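Local coordinates for ABC transporter, substrate-binding protein (Clostridium perfringens, PDB 4EDP) that probably captures a solute outside the cell and hands it to an ABC transporter for uptake, as extracellular solute-binding proteins do, at residues E183-E187 / S258-L262; K123-T127 / L262-T266. All coordinates share one frame. Numbering follows the deposited sequence.

Contact 1. Residues E183-E187 / S258-L262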
loop_
_atom_site.group_PDB
_atom_site.type_symbol
_atom_site.label_atom_id
_atom_site.label_comp_id
_atom_site.label_asym_id
_atom_site.label_seq_id
_atom_site.Cartn_x
_atom_site.Cartn_y
_atom_site.Cartn_z
ATOM N N GLU A 183 -2.363 -10.025 9.973
ATOM C CA GLU A 183 -1.529 -11.124 9.455
ATOM C C GLU A 183 -0.256 -11.317 10.277
ATOM O O GLU A 183 0.223 -12.456 10.450
ATOM C CB GLU A 183 -1.286 -11.011 7.941
ATOM C CG GLU A 183 -2.604 -11.134 7.160
ATOM C CD GLU A 183 -2.479 -11.611 5.728
ATOM O OE1 GLU A 183 -1.368 -11.965 5.289
ATOM O OE2 GLU A 183 -3.546 -11.712 5.049
ATOM N N ILE A 184 0.286 -10.224 10.802
ATOM C CA ILE A 184 1.434 -10.285 11.690
ATOM C C ILE A 184 1.057 -11.096 12.946
ATOM O O ILE A 184 1.810 -11.975 13.377
ATOM C CB ILE A 184 1.903 -8.856 12.068
ATOM C CG1 ILE A 184 2.659 -8.221 10.890
ATOM C CG2 ILE A 184 2.784 -8.921 13.326
ATOM C CD1 ILE A 184 2.844 -6.710 11.011
ATOM N N ALA A 185 -0.122 -10.829 13.501
ATOM C CA ALA A 185 -0.633 -11.552 14.670
ATOM C C ALA A 185 -0.865 -13.017 14.323
ATOM O O ALA A 185 -0.598 -13.906 15.150
ATOM C CB ALA A 185 -1.924 -10.887 15.171
ATOM N N ALA A 186 -1.339 -13.279 13.100
ATOM C CA ALA A 186 -1.526 -14.655 12.626
ATOM C C ALA A 186 -0.185 -15.407 12.606
ATOM O O ALA A 186 -0.143 -16.599 12.928
ATOM C CB ALA A 186 -2.152 -14.694 11.234
ATOM N N GLU A 187 0.892 -14.738 12.190
ATOM C CA GLU A 187 2.216 -15.382 12.183
ATOM C C GLU A 187 2.609 -15.796 13.596
ATOM O O GLU A 187 3.104 -16.895 13.796
ATOM C CB GLU A 187 3.325 -14.471 11.648
ATOM C CG GLU A 187 3.175 -13.965 10.242
ATOM C CD GLU A 187 4.491 -13.334 9.736
ATOM O OE1 GLU A 187 5.529 -14.040 9.768
ATOM O OE2 GLU A 187 4.481 -12.150 9.321
ATOM N N SER A 258 11.774 -12.321 8.953
ATOM C CA SER A 258 10.685 -13.130 8.413
ATOM C C SER A 258 10.048 -12.448 7.205
ATOM O O SER A 258 9.384 -13.100 6.390
ATOM C CB SER A 258 9.654 -13.427 9.507
ATOM O OG SER A 258 9.005 -12.246 9.929
ATOM N N GLY A 259 10.221 -11.128 7.104
ATOM C CA GLY A 259 9.724 -10.374 5.973
ATOM C C GLY A 259 8.733 -9.292 6.348
ATOM O O GLY A 259 7.960 -9.455 7.288
ATOM N N THR A 260 8.827 -8.169 5.651
ATOM C CA THR A 260 7.879 -7.074 5.776
ATOM C C THR A 260 6.628 -7.431 4.957
ATOM O O THR A 260 6.546 -8.519 4.352
ATOM C CB THR A 260 8.443 -5.745 5.183
ATOM O OG1 THR A 260 7.527 -4.664 5.449
ATOM C CG2 THR A 260 8.622 -5.859 3.712
ATOM N N TYR A 261 5.619 -6.563 5.035
ATOM C CA TYR A 261 4.382 -6.692 4.275
ATOM C C TYR A 261 4.282 -5.520 3.313
ATOM O O TYR A 261 4.552 -4.371 3.676
ATOM C CB TYR A 261 3.147 -6.690 5.189
ATOM C CG TYR A 261 2.964 -7.989 5.926
ATOM C CD1 TYR A 261 3.719 -8.285 7.049
ATOM C CD2 TYR A 261 2.022 -8.918 5.500
ATOM C CE1 TYR A 261 3.561 -9.488 7.719
ATOM C CE2 TYR A 261 1.854 -10.128 6.166
ATOM C CZ TYR A 261 2.617 -10.399 7.271
ATOM O OH TYR A 261 2.471 -11.580 7.947
ATOM N N LEU A 262 3.945 -5.825 2.064
ATOM C CA LEU A 262 3.781 -4.803 1.058
ATOM C C LEU A 262 2.320 -4.487 0.821
ATOM O O LEU A 262 1.434 -5.296 1.127
ATOM C CB LEU A 262 4.322 -5.294 -0.291
ATOM C CG LEU A 262 5.749 -5.827 -0.325
ATOM C CD1 LEU A 262 6.118 -6.287 -1.749
ATOM C CD2 LEU A 262 6.706 -4.785 0.214
HETATM O O HOH W 1 6.976 -11.802 8.299
#
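A helix-to-loop contact, built on one tyrosine and one glutamate, joins helix 178-189 to the loop that leads into strand 262-269, in a solute-binding protein of the periplasmic-binding-protein fold. Y261 reaches across to the helix: its CE1 meets CG1 of I184 at 3.5 Å and its CE2 passes CB of E183 at 3.7 Å, so the ring's carbons meet aliphatic ones. The phenol crosses this apolar patch and ends at a carboxylate, where Y261 OH donates a short hydrogen bond of 2.5 Å to OE2 of E187. A tyrosine fits because it is greasy along its length and polar at its tip. E183 and E187 stand one helical turn apart, linked by the backbone bond from E187 N to E183 O (2.9 Å), and so face the same loop. Water 1 extends the polar end, donating to E187 OE2 (2.7 Å) and to G259 O (2.7 Å) and accepting from S258 OG (2.6 Å). G259, at phi/psi 120/142, has a backbone that would drive a CB into the carbonyl oxygen of S258, which accounts for a glycine in this loop. E187 OE1 forms a salt bridge with K328, and G259 O also accepts from W156 NE1. I184 and Y261 both touch I141 of strand 135-145, while on the helix A185 packs against helix 199-208 and A186 against helices 193-196 and 199-208.

Contact 2. Residues K123-T127 / L262-T266; sequences KAKST and LNFNT
In this periplasmic-binding-protein fold, a segment on helix 125-130 packs on strand 262-269, which pairs antiparallel with both 89-93 and 135-145 in the mixed sheet; F264 fills the space between, also touching A135 and L138. Residues 262-266 are extended (phi -101 to -134°, psi 142 to 167°), so L262, F264 and T266 project toward 123-127, whose backbone angles are helical. CA atoms pair K123-L262 at 8.5 Å, A124-F264 at 7.7 Å and T127-T266 at 8.3 Å. F264 takes chi1 m (-56°) and chi2 -72°. Its CZ lies 3.7 Å from K123 O, its CE1 3.8 Å from A124 CA and 4.1 Å from A124 CB, its CE2 4.0 Å from S126 OG and its CD2 4.1 Å from T127 CG2. The small A124 lets the ring approach the backbone. L262 (m,t) brings CD1 to 3.6 Å from K123 CB; K123, starting m,m and then extended, leads its ammonium away, toward a weak hydrogen bond with A327 O. No hydrogen bond joins the segments. Instead S126 and T127, both chi1 p, each donate OG or OG1 to the carbonyl three residues back, which also accepts their own NH: K123 O takes S126 OG (2.7 Å) and N (3.1 Å), A124 O takes T127 OG1 (2.8 Å) and N (3.0 Å). The same p rotamer turns the T127 methyl to the strand, CG2 lying 4.4 Å from CG2 of T266, itself p.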
loop_
_atom_site.group_PDB
_atom_site.type_symbol
_atom_site.label_atom_id
_atom_site.label_comp_id
_atom_site.label_asym_id
_atom_site.label_seq_id
_atom_site.Cartn_x
_atom_site.Cartn_y
_atom_site.Cartn_z
ATOM N N LYS A 123 7.128 -9.903 -6.449
ATOM C CA LYS A 123 6.009 -9.612 -5.549
ATOM C C LYS A 123 4.867 -8.858 -6.254
ATOM O O LYS A 123 3.686 -9.202 -6.085
ATOM C CB LYS A 123 6.466 -8.833 -4.315
ATOM C CG LYS A 123 7.548 -9.502 -3.531
ATOM C CD LYS A 123 7.171 -10.853 -3.028
ATOM C CE LYS A 123 8.370 -11.490 -2.353
ATOM N NZ LYS A 123 8.071 -12.861 -1.931
ATOM N N ALA A 124 5.220 -7.829 -7.016
ATOM C CA ALA A 124 4.235 -7.033 -7.755
ATOM C C ALA A 124 3.527 -7.910 -8.803
ATOM O O ALA A 124 2.363 -7.670 -9.135
ATOM C CB ALA A 124 4.921 -5.774 -8.402
ATOM N N LYS A 125 4.212 -8.920 -9.329
ATOM C CA LYS A 125 3.588 -9.806 -10.316
ATOM C C LYS A 125 2.399 -10.583 -9.752
ATOM O O LYS A 125 1.598 -11.129 -10.500
ATOM C CB LYS A 125 4.616 -10.698 -11.008
ATOM C CG LYS A 125 5.380 -9.949 -12.086
ATOM C CD LYS A 125 6.494 -10.789 -12.695
ATOM C CE LYS A 125 7.120 -10.084 -13.888
ATOM N NZ LYS A 125 8.300 -10.811 -14.453
ATOM N N SER A 126 2.256 -10.620 -8.429
ATOM C CA SER A 126 1.058 -11.231 -7.853
ATOM C C SER A 126 -0.221 -10.531 -8.399
ATOM O O SER A 126 -1.265 -11.167 -8.554
ATOM C CB SER A 126 1.108 -11.157 -6.325
ATOM O OG SER A 126 1.097 -9.811 -5.878
ATOM N N THR A 127 -0.161 -9.226 -8.687
ATOM C CA THR A 127 -1.325 -8.536 -9.228
ATOM C C THR A 127 -1.570 -8.939 -10.686
ATOM O O THR A 127 -2.697 -8.945 -11.134
ATOM C CB THR A 127 -1.206 -6.994 -9.087
ATOM O OG1 THR A 127 -0.091 -6.520 -9.830
ATOM C CG2 THR A 127 -1.014 -6.630 -7.616
ATOM N N LEU A 262 3.945 -5.825 2.064
ATOM C CA LEU A 262 3.781 -4.803 1.058
ATOM C C LEU A 262 2.320 -4.487 0.821
ATOM O O LEU A 262 1.434 -5.296 1.127
ATOM C CB LEU A 262 4.322 -5.294 -0.291
ATOM C CG LEU A 262 5.749 -5.827 -0.325
ATOM C CD1 LEU A 262 6.118 -6.287 -1.749
ATOM C CD2 LEU A 262 6.706 -4.785 0.214
ATOM N N ASN A 263 2.076 -3.285 0.313
ATOM C CA ASN A 263 0.750 -2.910 -0.182
ATOM C C ASN A 263 1.013 -2.240 -1.543
ATOM O O ASN A 263 2.108 -1.716 -1.778
ATOM C CB ASN A 263 -0.081 -2.068 0.774
ATOM C CG ASN A 263 0.515 -0.732 1.066
ATOM O OD1 ASN A 263 0.323 0.234 0.312
ATOM N ND2 ASN A 263 1.182 -0.632 2.214
ATOM N N PHE A 264 0.033 -2.320 -2.433
ATOM C CA PHE A 264 0.156 -1.781 -3.790
ATOM C C PHE A 264 -0.974 -0.835 -4.157
ATOM O O PHE A 264 -2.060 -0.911 -3.584
ATOM C CB PHE A 264 0.035 -2.943 -4.806
ATOM C CG PHE A 264 1.029 -4.077 -4.594
ATOM C CD1 PHE A 264 2.364 -3.908 -4.891
ATOM C CD2 PHE A 264 0.614 -5.302 -4.130
ATOM C CE1 PHE A 264 3.287 -4.929 -4.697
ATOM C CE2 PHE A 264 1.537 -6.327 -3.943
ATOM C CZ PHE A 264 2.871 -6.131 -4.211
ATOM N N ASN A 265 -0.711 0.038 -5.132
ATOM C CA ASN A 265 -1.743 0.835 -5.766
ATOM C C ASN A 265 -1.730 0.267 -7.184
ATOM O O ASN A 265 -0.667 -0.044 -7.724
ATOM C CB ASN A 265 -1.459 2.335 -5.768
ATOM C CG ASN A 265 -1.468 2.923 -4.369
ATOM O OD1 ASN A 265 -2.096 2.375 -3.455
ATOM N ND2 ASN A 265 -0.806 4.051 -4.204
ATOM N N THR A 266 -2.899 0.137 -7.795
ATOM C CA THR A 266 -3.005 -0.453 -9.110
ATOM C C THR A 266 -3.760 0.426 -10.092
ATOM O O THR A 266 -4.418 1.380 -9.696
ATOM C CB THR A 266 -3.781 -1.796 -9.028
ATOM O OG1 THR A 266 -5.152 -1.554 -8.693
ATOM C CG2 THR A 266 -3.150 -2.757 -8.008
#

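L262 belongs to both contacts, yet takes part across the segments in contact 2 alone. The chain runs on from the loop of contact 1 into strand 262-269 of contact 2, meeting helix 178-189 in the first and helix 125-130 in the second; the two centres lie about 15 Å apart. Contact 2 is the more buried, about 8 Å from the chain centre against about 14 Å for contact 1, although the areas covered are similar, 223 and 238 Å². Each relies on an aromatic ring. In partly buried contact 1 the tyrosine ends in a hydrogen bond; in contact 2 the phenylalanine makes van der Waals contacts, and the helix hydroxyls donate to carbonyls of their own segment.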